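Local coordinates for MazG-related protein (Thermotoga maritima, PDB 2YXH), which probably hydrolyses nucleoside triphosphates to monophosphates and diphosphate, and binds magnesium, at the interface of chains A and B. Coordinates in Å, arbitrary orientation; residue numbers count along the deposited sequence, not the author numbering. Chains: chain A/B, MazG-related protein.

The interface of chains A and B. Residues chain A 77, 80-81, 83-84; chain B 2, 5, 55, 59.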
loop_
_atom_site.group_PDB
_atom_site.type_symbol
_atom_site.label_atom_id
_atom_site.label_comp_id
_atom_site.label_asym_id
_atom_site.label_seq_id
_atom_site.Cartn_x
_atom_site.Cartn_y
_atom_site.Cartn_z
ATOM N N GLU A 77 -5.538 2.162 -11.782
ATOM C CA GLU A 77 -5.323 3.515 -12.259
ATOM C C GLU A 77 -6.569 4.348 -11.995
ATOM O O GLU A 77 -6.482 5.414 -11.449
ATOM C CB GLU A 77 -4.870 3.568 -13.734
ATOM C CG GLU A 77 -3.903 2.455 -14.127
ATOM C CD GLU A 77 -2.603 2.474 -13.271
ATOM O OE1 GLU A 77 -2.048 3.619 -13.250
ATOM O OE2 GLU A 77 -2.142 1.409 -12.639
ATOM N N ILE A 80 -6.493 5.059 -8.173
ATOM C CA ILE A 80 -5.397 6.004 -7.936
ATOM C C ILE A 80 -5.727 7.381 -8.451
ATOM O O ILE A 80 -5.501 8.314 -7.722
ATOM C CB ILE A 80 -4.003 5.530 -8.434
ATOM C CG1 ILE A 80 -3.629 4.225 -7.696
ATOM C CG2 ILE A 80 -2.952 6.618 -8.209
ATOM C CD1 ILE A 80 -2.444 3.422 -8.268
ATOM N N GLN A 81 -6.216 7.541 -9.689
ATOM C CA GLN A 81 -6.471 8.937 -10.170
ATOM C C GLN A 81 -7.573 9.595 -9.373
ATOM O O GLN A 81 -7.560 10.807 -9.143
ATOM C CB GLN A 81 -6.647 9.122 -11.723
ATOM C CG GLN A 81 -5.485 8.471 -12.640
ATOM C CD GLN A 81 -4.057 8.934 -12.353
ATOM O OE1 GLN A 81 -3.843 10.119 -12.081
ATOM N NE2 GLN A 81 -3.065 7.974 -12.421
ATOM N N VAL A 83 -7.875 9.219 -5.981
ATOM C CA VAL A 83 -7.418 9.626 -4.637
ATOM C C VAL A 83 -6.504 10.850 -4.911
ATOM O O VAL A 83 -6.445 11.766 -4.127
ATOM C CB VAL A 83 -6.647 8.481 -3.853
ATOM C CG1 VAL A 83 -5.309 8.115 -4.665
ATOM C CG2 VAL A 83 -6.431 8.839 -2.330
ATOM N N VAL A 84 -5.820 10.864 -6.050
ATOM C CA VAL A 84 -5.102 12.005 -6.411
ATOM C C VAL A 84 -5.988 13.291 -6.613
ATOM O O VAL A 84 -5.578 14.404 -6.274
ATOM C CB VAL A 84 -4.330 11.727 -7.679
ATOM C CG1 VAL A 84 -3.955 12.975 -8.293
ATOM C CG2 VAL A 84 -3.037 10.967 -7.270
ATOM N N VAL B 2 -0.092 6.247 -10.934
ATOM C CA VAL B 2 0.901 5.574 -10.054
ATOM C C VAL B 2 2.088 6.474 -9.624
ATOM O O VAL B 2 2.693 6.294 -8.541
ATOM C CB VAL B 2 1.397 4.340 -10.721
ATOM N N LEU B 5 1.040 9.895 -7.931
ATOM C CA LEU B 5 0.734 9.700 -6.535
ATOM C C LEU B 5 2.022 9.830 -5.699
ATOM O O LEU B 5 2.056 10.489 -4.676
ATOM C CB LEU B 5 0.073 8.345 -6.303
ATOM C CG LEU B 5 -0.354 8.084 -4.819
ATOM C CD1 LEU B 5 -1.171 9.298 -4.296
ATOM C CD2 LEU B 5 -1.096 6.781 -4.778
ATOM N N GLY B 55 -8.128 3.398 -3.454
ATOM C CA GLY B 55 -7.252 4.566 -3.603
ATOM C C GLY B 55 -6.772 5.097 -2.247
ATOM O O GLY B 55 -5.567 5.259 -2.055
ATOM N N TYR B 59 -2.663 5.274 -1.131
ATOM C CA TYR B 59 -2.063 6.510 -0.637
ATOM C C TYR B 59 -1.608 6.413 0.831
ATOM O O TYR B 59 -0.474 6.727 1.188
ATOM C CB TYR B 59 -3.105 7.577 -0.799
ATOM C CG TYR B 59 -2.895 8.864 -0.093
ATOM C CD1 TYR B 59 -1.788 9.674 -0.361
ATOM C CD2 TYR B 59 -3.845 9.347 0.716
ATOM C CE1 TYR B 59 -1.644 10.918 0.208
ATOM C CE2 TYR B 59 -3.680 10.572 1.322
ATOM C CZ TYR B 59 -2.572 11.355 1.034
ATOM O OH TYR B 59 -2.440 12.580 1.667
#
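In this all-helical MazG-family protein, two copies pack about a two-fold axis, and part of that interface forms where helix 76-90 of chain A lies across helices 3-15 and 47-72 of chain B. MazG pyrophosphohydrolases are commonly oligomers, so the pairing may well be the biological one. The packing is close at A:Val83, whose short branched side chain comes down on the bare backbone of B:Gly55. Its CG2, anti to the backbone N, lies 3.7 Å from B:Gly55 O, while CG1, in the crowded position between the backbone N and the carbonyl carbon (chi1 63°), touches the same peptide group. Glycine suits this spot because it has no side chain to hold the helices apart; the valine CB can therefore come within 4.0 Å of B:Gly55 CA. The same CG2 also meets B:Tyr59, 3.9 Å from its CB, and lies well off the ring plane, beyond the CD2 rim, so a single methyl spans neighbouring turns of helix 47-72. An alanine at A:Val83 would lose both gamma methyls and would probably loosen the fit over the glycine and beside the tyrosine. Alongside, B:Leu5, CG anti to the backbone N (chi1 -177°), divides its branches between two partners. CD2 reaches A:Ile80 CG2 at 3.9 Å, the side chains crossing at about a right angle; with CG1 anti to the carbonyl carbon (chi1 -61°), CG2 makes this contact. CD1 approaches A:Val84 CG2 obliquely, also at 3.9 Å. A forked leucine suits two beta-branched residues one helical turn apart. B:Val2 is well covered, but its incomplete side chain hides what it packs against; the looseness lies in its polar neighbours. A:Gln81 NE2 stays 3.7 Å from B:Val2 N and A:Glu77 OE1 4.0 Å from it, too long for hydrogen bonds. Long, flexible side chains suit this margin, where the carboxylate may feel the positive end of helix 3-15.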